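Local atomic coordinates of carboxylic ester hydrolase (Aspergillus niger, PDB entry 7K4O), a protein that hydrolyses carboxylic esters as a serine esterase of the tannase family, probably releasing gallic acid from tannins. Residues A[359-363]-A[388-392]; A[213-217]-A[394-398]; A[96-100]-A[149-155]. All blocks are in the same frame, centred on the assembly; numbering follows the deposited sequence.

Contact 1 of 3, residues A[359-363]-A[388-392]. With NAG (2-acetamido-2-deoxy-beta-D-glucopyranose), chain E.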
loop_
_atom_site.group_PDB
_atom_site.type_symbol
_atom_site.label_atom_id
_atom_site.label_comp_id
_atom_site.label_asym_id
_atom_site.label_seq_id
_atom_site.Cartn_x
_atom_site.Cartn_y
_atom_site.Cartn_z
ATOM N N LEU A 359 1.942 -0.855 20.624
ATOM C CA LEU A 359 2.727 0.369 20.371
ATOM C C LEU A 359 1.852 1.630 20.477
ATOM O O LEU A 359 2.325 2.618 21.017
ATOM C CB LEU A 359 3.325 0.308 18.965
ATOM C CG LEU A 359 4.306 1.427 18.642
ATOM C CD1 LEU A 359 5.574 1.316 19.463
ATOM C CD2 LEU A 359 4.551 1.420 17.140
ATOM N N LEU A 360 0.677 1.635 19.864
ATOM C CA LEU A 360 -0.075 2.874 19.658
ATOM C C LEU A 360 -1.355 2.924 20.502
ATOM O O LEU A 360 -1.950 3.975 20.582
ATOM C CB LEU A 360 -0.350 3.047 18.172
ATOM C CG LEU A 360 0.879 3.445 17.353
ATOM C CD1 LEU A 360 0.593 3.174 15.889
ATOM C CD2 LEU A 360 1.210 4.903 17.587
ATOM N N VAL A 361 -1.768 1.824 21.108
ATOM C CA VAL A 361 -2.909 1.829 22.048
ATOM C C VAL A 361 -2.354 1.762 23.472
ATOM O O VAL A 361 -2.516 2.737 24.234
ATOM C CB VAL A 361 -3.896 0.705 21.723
ATOM C CG1 VAL A 361 -5.031 0.715 22.756
ATOM C CG2 VAL A 361 -4.446 0.831 20.303
ATOM N N ASP A 362 -1.631 0.706 23.799
ATOM C CA ASP A 362 -1.042 0.515 25.158
ATOM C C ASP A 362 0.216 1.354 25.338
ATOM O O ASP A 362 0.624 1.675 26.495
ATOM C CB ASP A 362 -0.735 -0.958 25.384
ATOM C CG ASP A 362 -1.970 -1.862 25.408
ATOM O OD1 ASP A 362 -3.099 -1.366 25.466
ATOM O OD2 ASP A 362 -1.764 -3.088 25.307
ATOM N N LYS A 363 0.916 1.658 24.243
ATOM C CA LYS A 363 2.128 2.502 24.253
ATOM C C LYS A 363 3.215 1.903 25.152
ATOM O O LYS A 363 3.974 2.643 25.795
ATOM C CB LYS A 363 1.767 3.937 24.612
ATOM C CG LYS A 363 0.745 4.565 23.666
ATOM C CD LYS A 363 0.221 5.890 24.171
ATOM C CE LYS A 363 -0.807 6.592 23.307
ATOM N NZ LYS A 363 -2.097 5.861 23.137
ATOM N N GLN A 388 -11.028 8.028 16.477
ATOM C CA GLN A 388 -10.979 9.385 17.084
ATOM C C GLN A 388 -9.516 9.773 17.335
ATOM O O GLN A 388 -9.122 10.925 17.054
ATOM C CB GLN A 388 -11.847 9.443 18.350
ATOM C CG GLN A 388 -11.846 10.815 18.986
ATOM C CD GLN A 388 -12.810 10.993 20.142
ATOM O OE1 GLN A 388 -13.408 10.012 20.664
ATOM N NE2 GLN A 388 -12.932 12.239 20.568
ATOM N N GLU A 389 -8.739 8.891 17.935
ATOM C CA GLU A 389 -7.376 9.220 18.418
ATOM C C GLU A 389 -6.448 9.534 17.227
ATOM O O GLU A 389 -5.634 10.474 17.344
ATOM C CB GLU A 389 -6.855 8.052 19.250
ATOM C CG GLU A 389 -5.417 8.194 19.737
ATOM C CD GLU A 389 -5.074 7.223 20.881
ATOM O OE1 GLU A 389 -5.815 6.188 21.079
ATOM O OE2 GLU A 389 -4.042 7.464 21.553
ATOM N N TYR A 390 -6.603 8.813 16.122
ATOM C CA TYR A 390 -5.629 8.879 14.995
ATOM C C TYR A 390 -6.229 9.544 13.764
ATOM O O TYR A 390 -5.489 9.641 12.732
ATOM C CB TYR A 390 -5.006 7.490 14.755
ATOM C CG TYR A 390 -4.096 7.077 15.888
ATOM C CD1 TYR A 390 -3.017 7.849 16.236
ATOM C CD2 TYR A 390 -4.378 5.986 16.703
ATOM C CE1 TYR A 390 -2.225 7.587 17.336
ATOM C CE2 TYR A 390 -3.574 5.702 17.792
ATOM C CZ TYR A 390 -2.478 6.473 18.103
ATOM O OH TYR A 390 -1.710 6.248 19.199
ATOM N N TYR A 391 -7.436 10.085 13.842
ATOM C CA TYR A 391 -8.118 10.733 12.683
ATOM C C TYR A 391 -7.168 11.705 11.984
ATOM O O TYR A 391 -7.089 11.704 10.744
ATOM C CB TYR A 391 -9.345 11.540 13.146
ATOM C CG TYR A 391 -10.491 11.564 12.167
ATOM C CD1 TYR A 391 -10.511 12.433 11.090
ATOM C CD2 TYR A 391 -11.576 10.745 12.361
ATOM C CE1 TYR A 391 -11.580 12.418 10.197
ATOM C CE2 TYR A 391 -12.656 10.750 11.503
ATOM C CZ TYR A 391 -12.610 11.526 10.377
ATOM O OH TYR A 391 -13.716 11.443 9.564
ATOM N N SER A 392 -6.514 12.566 12.760
ATOM C CA SER A 392 -5.703 13.715 12.277
ATOM C C SER A 392 -4.278 13.314 11.876
ATOM O O SER A 392 -3.543 14.194 11.355
ATOM C CB SER A 392 -5.658 14.822 13.297
ATOM O OG SER A 392 -6.927 15.400 13.485
HETATM C C1 NAG E . 0.930 -2.281 28.745
HETATM C C2 NAG E . 1.027 -3.098 30.078
HETATM C C3 NAG E . -0.243 -3.842 30.344
HETATM C C4 NAG E . -1.389 -2.803 30.401
HETATM C C5 NAG E . -1.406 -2.010 29.102
HETATM C C6 NAG E . -2.408 -0.865 29.216
HETATM C C7 NAG E . 3.342 -3.791 30.548
HETATM C C8 NAG E . 4.367 -4.845 30.279
HETATM N N2 NAG E . 2.173 -3.986 29.968
HETATM O O3 NAG E . 0.047 -4.432 31.611
HETATM O O4 NAG E . -2.671 -3.449 30.411
HETATM O O5 NAG E . -0.161 -1.434 28.884
HETATM O O6 NAG E . -1.860 0.279 29.916
HETATM O O7 NAG E . 3.564 -2.873 31.292
#
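Y390 and K363 converge on a single oxygen through their torsions: chi1 of -69° lays the tyrosine ring beside its own backbone N, and a late bend at chi4 (64°) swings NZ round at the end of an otherwise extended lysine chain. The shared acceptor is the carbonyl of L360. Y390 OH donates to L360 O at 2.7 Å, lying in the carbonyl plane on a lone pair, with a C=O...donor angle of 131°. K363 NZ reaches the same L360 O from above that plane, at 3.2 Å, so the two donors divide the oxygen between different directions. The ammonium group also meets E389 in a salt bridge, NZ to OE2 3.0 Å, on the syn side of the carboxylate and not far from its plane. E389 comes from the opposite direction to K363, and on its way its CG passes 3.6 Å above the centre of the Y390 ring. The apolar share falls to L360, whose CB lies 4.0 Å from Y390 CZ. K363 leaves helical geometry with positive phi just past the helix. Beside it, D362 CB touches O5 of an N-acetylglucosamine at 3.6 Å. The contact thus fastens the ends of helices 351-361 and 376-390 together; L142 of strand 141-142 packs on L360 and K363, and Y356, further back in helix 351-361, packs on Y390.

Contact 2 of 3, residues A[213-217]-A[394-398]; sequences FRWSF and LQTTW
W215 and Q395 bring the two backbones to within 4.5 Å, CA to CA, where the carbonyl of Q395 faces the first turn of helix 215-221. Q395 O receives two weak bonds, from R214 N at 2.8 Å and a poor angle, and from W215 N at 3.4 Å. The side chain of the same glutamine completes the grip. A bend at chi2 (71°) folds its amide back toward the helix start, and OE1 takes the N-H of S216 at 3.0 Å and an almost straight 165°, tilted somewhat from the carbonyl plane. R214, at the N-cap position, does not cap with its own side chain; Q395 serves the early amides from across the contact instead. Its NE2 rests against R214 CG, the guanidinium and amide planes being steeply inclined. Next to these bonds, L394 runs alongside W215, pointing the same way, and covers one face of the indole: L394 CD1 sits 3.9 Å from the centroid of the five-membered ring of W215, 18° off its normal, a CH-pi contact. T397 also takes part: its CG2 methyl fills in against R214 CB at 3.7 Å, and F213 CB abuts T396 O at 3.3 Å. The charged end of R214 finds the terminal carboxylate of Y554, and S216 OG bonds to M383 O. Both segments belong to the long insertion between the adjacent parallel strands 205-209 and 410-416, consistent with the lid that many alpha/beta hydrolases insert between core strands. The side chain of W215 lies about 4 Å from the bound trihydroxybenzoic acid, and in sequence W215 falls between the pocket residues A212 and Q218, Q219 and H222.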
loop_
_atom_site.group_PDB
_atom_site.type_symbol
_atom_site.label_atom_id
_atom_site.label_comp_id
_atom_site.label_asym_id
_atom_site.label_seq_id
_atom_site.Cartn_x
_atom_site.Cartn_y
_atom_site.Cartn_z
ATOM N N PHE A 213 -4.100 2.669 4.731
ATOM C CA PHE A 213 -4.916 3.751 5.332
ATOM C C PHE A 213 -6.080 3.116 6.135
ATOM O O PHE A 213 -6.126 1.891 6.358
ATOM C CB PHE A 213 -5.304 4.768 4.277
ATOM C CG PHE A 213 -6.130 4.289 3.117
ATOM C CD1 PHE A 213 -6.748 3.063 3.097
ATOM C CD2 PHE A 213 -6.294 5.147 2.023
ATOM C CE1 PHE A 213 -7.564 2.714 2.025
ATOM C CE2 PHE A 213 -7.064 4.773 0.936
ATOM C CZ PHE A 213 -7.751 3.593 0.977
ATOM N N ARG A 214 -6.981 3.961 6.599
ATOM C CA ARG A 214 -8.068 3.572 7.526
ATOM C C ARG A 214 -7.425 2.872 8.722
ATOM O O ARG A 214 -7.913 1.816 9.165
ATOM C CB ARG A 214 -9.129 2.734 6.807
ATOM C CG ARG A 214 -10.485 2.787 7.479
ATOM C CD ARG A 214 -11.566 2.097 6.675
ATOM N NE ARG A 214 -11.814 2.839 5.421
ATOM C CZ ARG A 214 -11.469 2.457 4.186
ATOM N NH1 ARG A 214 -10.874 1.308 3.964
ATOM N NH2 ARG A 214 -11.676 3.303 3.206
ATOM N N TRP A 215 -6.405 3.498 9.299
ATOM C CA TRP A 215 -5.447 2.922 10.250
ATOM C C TRP A 215 -6.125 2.076 11.353
ATOM O O TRP A 215 -5.716 0.914 11.522
ATOM C CB TRP A 215 -4.602 4.032 10.870
ATOM C CG TRP A 215 -3.478 3.467 11.683
ATOM C CD1 TRP A 215 -3.442 3.190 13.018
ATOM C CD2 TRP A 215 -2.155 3.213 11.192
ATOM N NE1 TRP A 215 -2.222 2.689 13.349
ATOM C CE2 TRP A 215 -1.392 2.697 12.267
ATOM C CE3 TRP A 215 -1.546 3.313 9.926
ATOM C CZ2 TRP A 215 -0.078 2.271 12.099
ATOM C CZ3 TRP A 215 -0.244 2.917 9.773
ATOM C CH2 TRP A 215 0.484 2.401 10.841
ATOM N N SER A 216 -7.088 2.645 12.076
ATOM C CA SER A 216 -7.614 1.948 13.276
ATOM C C SER A 216 -8.313 0.654 12.842
ATOM O O SER A 216 -8.387 -0.270 13.681
ATOM C CB SER A 216 -8.514 2.889 14.103
ATOM O OG SER A 216 -9.710 3.214 13.412
ATOM N N PHE A 217 -8.915 0.609 11.664
ATOM C CA PHE A 217 -9.663 -0.580 11.197
ATOM C C PHE A 217 -8.663 -1.549 10.599
ATOM O O PHE A 217 -8.677 -2.734 10.905
ATOM C CB PHE A 217 -10.745 -0.163 10.211
ATOM C CG PHE A 217 -11.943 0.522 10.822
ATOM C CD1 PHE A 217 -11.851 1.795 11.365
ATOM C CD2 PHE A 217 -13.154 -0.140 10.933
ATOM C CE1 PHE A 217 -12.925 2.382 12.000
ATOM C CE2 PHE A 217 -14.244 0.472 11.513
ATOM C CZ PHE A 217 -14.130 1.722 12.049
ATOM N N LEU A 394 -2.658 9.263 11.606
ATOM C CA LEU A 394 -2.403 7.996 10.876
ATOM C C LEU A 394 -3.625 7.540 10.078
ATOM O O LEU A 394 -3.416 6.738 9.167
ATOM C CB LEU A 394 -1.997 6.930 11.897
ATOM C CG LEU A 394 -0.662 7.180 12.585
ATOM C CD1 LEU A 394 -0.433 6.097 13.618
ATOM C CD2 LEU A 394 0.439 7.175 11.583
ATOM N N GLN A 395 -4.856 7.946 10.422
ATOM C CA GLN A 395 -6.064 7.352 9.836
ATOM C C GLN A 395 -6.000 7.433 8.309
ATOM O O GLN A 395 -6.315 6.450 7.649
ATOM C CB GLN A 395 -7.359 7.954 10.387
ATOM C CG GLN A 395 -8.577 7.101 10.031
ATOM C CD GLN A 395 -8.663 5.788 10.755
ATOM O OE1 GLN A 395 -7.837 5.469 11.612
ATOM N NE2 GLN A 395 -9.679 4.997 10.396
ATOM N N THR A 396 -5.656 8.600 7.782
ATOM C CA THR A 396 -5.408 8.813 6.334
ATOM C C THR A 396 -6.637 8.456 5.492
ATOM O O THR A 396 -6.454 7.839 4.429
ATOM C CB THR A 396 -4.140 8.081 5.879
ATOM O OG1 THR A 396 -3.129 8.189 6.869
ATOM C CG2 THR A 396 -3.636 8.655 4.575
ATOM N N THR A 397 -7.841 8.859 5.920
ATOM C CA THR A 397 -9.033 8.628 5.112
ATOM C C THR A 397 -9.820 9.897 4.900
ATOM O O THR A 397 -10.996 9.794 4.581
ATOM C CB THR A 397 -9.948 7.546 5.679
ATOM O OG1 THR A 397 -10.174 7.887 7.067
ATOM C CG2 THR A 397 -9.286 6.216 5.466
ATOM N N TRP A 398 -9.188 11.049 4.935
ATOM C CA TRP A 398 -9.903 12.304 4.650
ATOM C C TRP A 398 -10.431 12.321 3.216
ATOM O O TRP A 398 -9.643 12.162 2.287
ATOM C CB TRP A 398 -8.942 13.429 4.888
ATOM C CG TRP A 398 -9.567 14.758 4.769
ATOM C CD1 TRP A 398 -9.483 15.581 3.693
ATOM C CD2 TRP A 398 -10.197 15.488 5.806
ATOM N NE1 TRP A 398 -10.094 16.754 3.980
ATOM C CE2 TRP A 398 -10.586 16.710 5.234
ATOM C CE3 TRP A 398 -10.531 15.146 7.104
ATOM C CZ2 TRP A 398 -11.195 17.692 5.992
ATOM C CZ3 TRP A 398 -11.207 16.105 7.835
ATOM C CH2 TRP A 398 -11.523 17.326 7.278
#

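Contact 3 of 3, residues A[96-100]-A[149-155]; sequences GGYAI and MFAYKAH. With GDE (3,4,5-trihydroxybenzoic acid), chain J.
G97 is the first residue of the segment to come near F150; it stands at the second position of a type II' turn from G96 to A99. It has positive phi (64°), as that position requires, and the G96-G97 peptide presents its N-H to the bound trihydroxybenzoic acid: G97 N donates to the ligand's carboxylate oxygen OAA at 2.7 Å and 170°. E187 N also bonds to the ligand, an arrangement consistent with an oxyanion hole. The carbonyl O of G97 lies near the plane of the F150 ring, at its edge. Y98 comes next: its side chain crosses that of F150 at about a right angle, CD2 to CE2 4.1 Å, while Y98 O approaches F150 CE1 at 3.7 Å. A99 O adds to the ring's edge. At I100 a CG1 anti to the backbone N (chi1 -163°), with chi2 extended, carries CD1 against helix 144-169, where it meets A154 CB at 3.6 Å and M149 O at 3.9 Å. In the wider pi-type turn here, M149 O accepts from A154 N. I100 CG1 slides past H155 NE2 at 3.9 Å; that nitrogen is hydrogen-bonded to E191. The loop following strand 89-93 is thereby seated on helix 144-169. Helix 187-196 borders both, with R190 in a cation-pi contact to F150 and E191 touching I100, and helix 351-361 lies against Y98.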
loop_
_atom_site.group_PDB
_atom_site.type_symbol
_atom_site.label_atom_id
_atom_site.label_comp_id
_atom_site.label_asym_id
_atom_site.label_seq_id
_atom_site.Cartn_x
_atom_site.Cartn_y
_atom_site.Cartn_z
ATOM N N GLY A 96 7.208 0.993 4.031
ATOM C CA GLY A 96 6.694 -0.388 4.108
ATOM C C GLY A 96 6.809 -0.839 5.559
ATOM O O GLY A 96 7.839 -0.524 6.200
ATOM N N GLY A 97 5.756 -1.473 6.066
ATOM C CA GLY A 97 5.729 -1.829 7.497
ATOM C C GLY A 97 5.727 -0.546 8.309
ATOM O O GLY A 97 4.904 0.345 8.018
ATOM N N TYR A 98 6.602 -0.440 9.300
ATOM C CA TYR A 98 6.762 0.816 10.063
ATOM C C TYR A 98 7.947 1.617 9.551
ATOM O O TYR A 98 8.327 2.567 10.213
ATOM C CB TYR A 98 6.848 0.519 11.569
ATOM C CG TYR A 98 5.506 0.286 12.215
ATOM C CD1 TYR A 98 4.891 -0.965 12.175
ATOM C CD2 TYR A 98 4.797 1.336 12.776
ATOM C CE1 TYR A 98 3.627 -1.183 12.719
ATOM C CE2 TYR A 98 3.538 1.132 13.330
ATOM C CZ TYR A 98 2.958 -0.126 13.324
ATOM O OH TYR A 98 1.693 -0.296 13.845
ATOM N N ALA A 99 8.495 1.273 8.391
ATOM C CA ALA A 99 9.558 2.047 7.719
ATOM C C ALA A 99 8.916 3.115 6.837
ATOM O O ALA A 99 7.839 2.891 6.302
ATOM C CB ALA A 99 10.462 1.173 6.862
ATOM N N ILE A 100 9.588 4.248 6.758
ATOM C CA ILE A 100 9.100 5.407 5.958
ATOM C C ILE A 100 9.914 5.489 4.654
ATOM O O ILE A 100 9.561 6.345 3.785
ATOM C CB ILE A 100 9.205 6.693 6.772
ATOM C CG1 ILE A 100 8.341 7.789 6.148
ATOM C CG2 ILE A 100 10.652 7.127 6.999
ATOM C CD1 ILE A 100 8.179 8.998 7.044
ATOM N N MET A 149 5.765 13.041 12.216
ATOM C CA MET A 149 6.698 12.839 11.088
ATOM C C MET A 149 6.296 11.582 10.273
ATOM O O MET A 149 6.206 11.665 9.036
ATOM C CB MET A 149 8.106 12.690 11.632
ATOM C CG MET A 149 8.728 14.013 12.035
ATOM S SD MET A 149 9.029 15.115 10.597
ATOM C CE MET A 149 10.595 14.422 10.060
ATOM N N PHE A 150 5.983 10.464 10.917
ATOM C CA PHE A 150 5.541 9.248 10.211
ATOM C C PHE A 150 4.208 9.490 9.517
ATOM O O PHE A 150 4.011 9.082 8.356
ATOM C CB PHE A 150 5.440 8.087 11.202
ATOM C CG PHE A 150 5.137 6.729 10.628
ATOM C CD1 PHE A 150 5.915 6.176 9.622
ATOM C CD2 PHE A 150 4.094 5.973 11.121
ATOM C CE1 PHE A 150 5.656 4.905 9.140
ATOM C CE2 PHE A 150 3.801 4.712 10.603
ATOM C CZ PHE A 150 4.612 4.164 9.662
ATOM N N ALA A 151 3.261 10.136 10.203
ATOM C CA ALA A 151 1.897 10.367 9.704
ATOM C C ALA A 151 1.938 11.132 8.383
ATOM O O ALA A 151 1.256 10.678 7.464
ATOM C CB ALA A 151 1.042 11.087 10.717
ATOM N N TYR A 152 2.585 12.293 8.371
ATOM C CA TYR A 152 2.535 13.162 7.172
ATOM C C TYR A 152 3.633 14.206 7.129
ATOM O O TYR A 152 3.857 14.760 6.035
ATOM C CB TYR A 152 1.165 13.842 7.059
ATOM C CG TYR A 152 0.857 14.883 8.103
ATOM C CD1 TYR A 152 1.281 16.190 7.959
ATOM C CD2 TYR A 152 0.120 14.560 9.259
ATOM C CE1 TYR A 152 0.972 17.157 8.915
ATOM C CE2 TYR A 152 -0.210 15.516 10.204
ATOM C CZ TYR A 152 0.215 16.813 10.032
ATOM O OH TYR A 152 -0.089 17.775 10.978
ATOM N N LYS A 153 4.295 14.532 8.216
ATOM C CA LYS A 153 5.137 15.745 8.178
ATOM C C LYS A 153 6.434 15.450 7.427
ATOM O O LYS A 153 6.975 16.374 6.744
ATOM C CB LYS A 153 5.402 16.273 9.596
ATOM C CG LYS A 153 6.094 17.609 9.648
ATOM C CD LYS A 153 5.957 18.306 11.038
ATOM C CE LYS A 153 6.674 17.542 12.138
ATOM N NZ LYS A 153 6.730 18.334 13.391
ATOM N N ALA A 154 7.031 14.285 7.587
ATOM C CA ALA A 154 8.328 13.957 6.949
ATOM C C ALA A 154 8.202 14.024 5.412
ATOM O O ALA A 154 9.120 14.558 4.732
ATOM C CB ALA A 154 8.801 12.566 7.355
ATOM N N HIS A 155 7.106 13.546 4.870
ATOM C CA HIS A 155 6.946 13.570 3.390
ATOM C C HIS A 155 6.712 14.992 2.872
ATOM O O HIS A 155 7.228 15.354 1.788
ATOM C CB HIS A 155 5.846 12.638 2.942
ATOM C CG HIS A 155 6.340 11.270 2.685
ATOM N ND1 HIS A 155 7.224 10.996 1.618
ATOM C CD2 HIS A 155 6.175 10.127 3.383
ATOM C CE1 HIS A 155 7.544 9.719 1.686
ATOM N NE2 HIS A 155 6.898 9.149 2.732
HETATM O OAA GDE J . 3.617 -1.805 4.457
HETATM O OAB GDE J . 3.373 -3.977 4.113
HETATM O OAC GDE J . 0.471 -0.951 8.437
HETATM O OAD GDE J . -1.063 -5.010 6.438
HETATM O OAE GDE J . -1.341 -3.096 8.285
HETATM C CAF GDE J . 1.744 -1.915 6.562
HETATM C CAG GDE J . 0.963 -3.989 5.538
HETATM C CAH GDE J . 3.032 -2.908 4.683
HETATM C CAI GDE J . 0.668 -1.955 7.461
HETATM C CAJ GDE J . -0.104 -4.050 6.471
HETATM C CAK GDE J . 1.886 -2.962 5.667
HETATM C CAL GDE J . -0.248 -3.039 7.382
#

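The three contacts differ in chemistry with their place in the fold. Contacts 2 and 3 are buried, beside the ligand, whereas contact 1 lies further out and includes the exposed E389. Contact 1 combines a salt bridge with a tyrosine-to-carbonyl hydrogen bond, contact 2 relies on backbone amides gripped by a glutamine, and contact 3 on apolar packing with no hydrogen bond across it. Contacts 1 and 2 share the chain from helix 376-390 into 394-398, where Y390 O probably bonds to Q395 N. L360 of contact 1 packs on both W215 and L394, which touch F150 of contact 3. The Y98 hydroxyl also packs on W215, and a largely aromatic and aliphatic cluster connects the three.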